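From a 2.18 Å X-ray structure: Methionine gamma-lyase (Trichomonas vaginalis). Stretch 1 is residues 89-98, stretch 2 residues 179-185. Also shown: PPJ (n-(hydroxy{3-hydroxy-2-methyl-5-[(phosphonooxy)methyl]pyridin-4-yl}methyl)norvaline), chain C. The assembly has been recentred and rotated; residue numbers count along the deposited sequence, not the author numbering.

Stretch 1 89-98: AIAATVLTIL
Stretch 2, residues 179-185: VLVIADN

At the centre of this contact lies Ile 182, a strand residue whose side chain points toward the helix and loses more surface to the other stretch, 57 Å², than any other residue here. Its chi1 is m (-59°) and its chi2 is t (174°), an extended arrangement that carries CD1 out to meet three helix residues. Ile 182 CD1 lies 3.8 Å from Thr 93 CG2, 4.0 Å from Ile 97 CD1 and 4.2 Å from Val 94 CG1. Each is a van der Waals contact between methyl groups. Thr 93, Val 94 and Ile 97 can share this one partner because residues three and four apart on a helix fall on the same side, and Thr 93 and Ile 97 both point toward the strand while Val 94, chi1 m (-54°), points sideways.

Ile 97 extends the apolar surface toward the C-terminal end of the helix. With chi1 m (-63°) and chi2 t (159°), its CD1 also comes within 3.8 Å of Leu 180 CD1. Leu 180 adopts chi1 m (-79°) and chi2 t (177°). Leu 180, Ile 182 and Asp 184 all point toward the helix, as the alternation of a strand requires, whereas Val 181 and Ala 183 make no contact with it.

The backbones that hold these side chains run almost exactly antiparallel, at 175°, with axes 11.2 Å apart at closest approach. Residues 89-97 are helical, continuing a helix that begins earlier in the chain; residues 180-184 form a strand, with phi from -120° to -92° and psi from 107° to 133°. The register pairs Ile 97 with Leu 180 (CA to CA 8.9 Å), Thr 93 with Ile 182 (CA to CA 9.1 Å) and Ile 90 with Asp 184 (CA to CA 8.4 Å). No hydrogen bond crosses between the stretches, which bury 214 Å² in total, so their direct packing rests on side-chain contact.

Within the helix, Val 94 N donates to Ile 90 O at 2.9 Å, and Leu 98 N to Val 94 O at 3.1 Å, although Leu 98 itself has left helical geometry with phi/psi of -76/160. Threonine suits position 93 because its two branches do different work: with chi1 m (-63°), Thr 93 OG1 donates to Ala 89 O at 2.8 Å, satisfying the hydroxyl within the helix, while Thr 93 CG2 packs on Ile 182.

At the polar edge, Ile 90 has a CA-to-CB bond that points sideways, but chi1 m (-66°) and chi2 t (153°) bring its end nearer the strand, with CD1 4.0 Å from Asp 184 OD2. The same CD1 is 3.8 Å from PPJ C6, so an apolar methyl lies beside the pyridine ring. Asp 184, chi1 t (175°) and chi2 -15°, places OD2 just 2.6 Å from PPJ N1, where a carboxylate is well suited to face a pyridine nitrogen; its OD1 is hydrogen-bonded to a residue just outside the stretches.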

# COMPACT_ATOMS: atom_id res chain seq x y z
N ALA A 89 -7.96 10.39 18.77
CA ALA A 89 -7.84 9.60 19.96
C ALA A 89 -8.26 10.48 21.17
O ALA A 89 -9.08 10.02 21.96
CB ALA A 89 -6.44 9.08 20.22
N ILE A 90 -7.76 11.71 21.20
CA ILE A 90 -8.13 12.61 22.28
C ILE A 90 -9.64 12.92 22.27
O ILE A 90 -10.33 12.81 23.29
CB ILE A 90 -7.30 13.91 22.25
CG1 ILE A 90 -5.80 13.59 22.54
CG2 ILE A 90 -7.83 14.88 23.30
CD1 ILE A 90 -4.88 14.61 21.90
N ALA A 91 -10.17 13.26 21.11
CA ALA A 91 -11.54 13.65 20.96
C ALA A 91 -12.47 12.48 21.24
O ALA A 91 -13.47 12.65 21.94
CB ALA A 91 -11.73 14.20 19.54
N ALA A 92 -12.18 11.29 20.72
CA ALA A 92 -13.08 10.15 20.92
C ALA A 92 -13.16 9.82 22.40
O ALA A 92 -14.21 9.40 22.89
CB ALA A 92 -12.62 8.92 20.13
N THR A 93 -12.03 9.98 23.09
CA THR A 93 -11.97 9.75 24.52
C THR A 93 -12.76 10.82 25.26
O THR A 93 -13.73 10.50 25.95
CB THR A 93 -10.49 9.76 24.97
OG1 THR A 93 -9.82 8.67 24.30
CG2 THR A 93 -10.36 9.68 26.48
N VAL A 94 -12.42 12.10 25.14
CA VAL A 94 -13.15 13.08 25.92
C VAL A 94 -14.58 13.25 25.43
O VAL A 94 -15.40 13.56 26.30
CB VAL A 94 -12.46 14.45 26.06
CG1 VAL A 94 -11.04 14.30 26.59
CG2 VAL A 94 -12.49 15.24 24.77
N LEU A 95 -14.97 13.01 24.18
CA LEU A 95 -16.37 13.19 23.78
C LEU A 95 -17.24 12.01 24.21
O LEU A 95 -18.47 12.14 24.30
CB LEU A 95 -16.52 13.50 22.31
CG LEU A 95 -15.86 14.82 21.86
CD1 LEU A 95 -15.95 14.91 20.34
CD2 LEU A 95 -16.53 16.04 22.52
N THR A 96 -16.64 10.87 24.54
CA THR A 96 -17.38 9.74 25.07
C THR A 96 -17.68 9.98 26.56
O THR A 96 -18.79 9.70 27.03
CB THR A 96 -16.56 8.43 25.01
OG1 THR A 96 -16.30 8.15 23.62
CG2 THR A 96 -17.25 7.23 25.61
N ILE A 97 -16.66 10.43 27.28
CA ILE A 97 -16.80 10.65 28.72
C ILE A 97 -17.77 11.79 29.02
O ILE A 97 -18.70 11.61 29.81
CB ILE A 97 -15.44 10.89 29.38
CG1 ILE A 97 -14.55 9.65 29.23
CG2 ILE A 97 -15.57 11.20 30.87
CD1 ILE A 97 -13.07 9.97 29.40
N LEU A 98 -17.44 12.98 28.55
CA LEU A 98 -18.22 14.17 28.88
C LEU A 98 -19.54 14.37 28.17
O LEU A 98 -19.84 13.97 27.05
CB LEU A 98 -17.35 15.39 28.56
CG LEU A 98 -15.93 15.31 29.16
CD1 LEU A 98 -15.02 16.31 28.45
CD2 LEU A 98 -16.01 15.57 30.65
N VAL A 179 -13.55 10.70 38.92
CA VAL A 179 -12.72 11.59 38.07
C VAL A 179 -11.79 10.67 37.28
O VAL A 179 -11.13 9.76 37.81
CB VAL A 179 -11.89 12.58 38.89
CG1 VAL A 179 -11.06 13.57 38.05
CG2 VAL A 179 -12.82 13.38 39.84
N LEU A 180 -11.63 11.03 36.01
CA LEU A 180 -10.68 10.25 35.18
C LEU A 180 -9.43 11.06 34.90
O LEU A 180 -9.53 12.23 34.51
CB LEU A 180 -11.42 9.88 33.86
CG LEU A 180 -12.37 8.69 34.06
CD1 LEU A 180 -13.16 8.37 32.81
CD2 LEU A 180 -11.58 7.46 34.53
N VAL A 181 -8.27 10.45 35.15
CA VAL A 181 -7.03 11.15 34.82
C VAL A 181 -6.57 10.61 33.47
O VAL A 181 -6.35 9.40 33.33
CB VAL A 181 -5.95 10.97 35.89
CG1 VAL A 181 -4.67 11.71 35.46
CG2 VAL A 181 -6.52 11.56 37.19
N ILE A 182 -6.28 11.49 32.54
CA ILE A 182 -5.91 11.13 31.18
C ILE A 182 -4.52 11.69 30.91
O ILE A 182 -4.37 12.91 31.08
CB ILE A 182 -6.93 11.66 30.16
CG1 ILE A 182 -8.34 11.11 30.42
CG2 ILE A 182 -6.48 11.31 28.74
CD1 ILE A 182 -9.44 11.69 29.53
N ALA A 183 -3.56 10.87 30.54
CA ALA A 183 -2.22 11.43 30.25
C ALA A 183 -1.90 11.29 28.76
O ALA A 183 -2.20 10.20 28.26
CB ALA A 183 -1.20 10.67 31.08
N ASP A 184 -1.41 12.32 28.09
CA ASP A 184 -1.00 12.17 26.68
C ASP A 184 0.49 11.83 26.71
O ASP A 184 1.36 12.64 27.06
CB ASP A 184 -1.35 13.40 25.85
CG ASP A 184 -0.85 13.35 24.42
OD1 ASP A 184 0.01 12.52 24.08
OD2 ASP A 184 -1.26 14.24 23.63
N ASN A 185 0.81 10.57 26.42
CA ASN A 185 2.12 9.96 26.55
C ASN A 185 2.90 9.91 25.26
O ASN A 185 3.87 9.15 25.16
CB ASN A 185 1.95 8.53 27.13
CG ASN A 185 3.22 7.95 27.73
OD1 ASN A 185 4.02 8.71 28.30
ND2 ASN A 185 3.48 6.64 27.58
N1 PPJ C . -0.76 14.94 21.15
C2 PPJ C . 0.49 15.43 21.10
C6 PPJ C . -1.61 15.07 20.09
C2A PPJ C . 1.29 15.74 22.22
C3 PPJ C . 0.92 15.91 19.85
O3 PPJ C . 2.08 16.50 19.85
C4 PPJ C . 0.12 15.85 18.70
C4A PPJ C . 0.65 16.38 17.48
C5 PPJ C . -1.22 15.48 18.81
N PPJ C . 1.61 17.32 17.43
C5A PPJ C . -2.08 15.23 17.69
OP4 PPJ C . -1.74 14.11 17.14
P PPJ C . -2.08 14.06 15.58
OP1 PPJ C . -1.68 12.59 15.13
OP2 PPJ C . -1.25 15.15 14.84
OP3 PPJ C . -3.63 14.30 15.31
CA PPJ C . 2.20 17.77 16.28
CB PPJ C . 1.42 18.10 15.08
C PPJ C . 3.23 18.72 16.51
CG PPJ C . 0.49 19.27 15.04
CD PPJ C . 1.15 20.35 14.32
O PPJ C . 3.44 19.10 17.72
OXT PPJ C . 4.23 18.86 15.68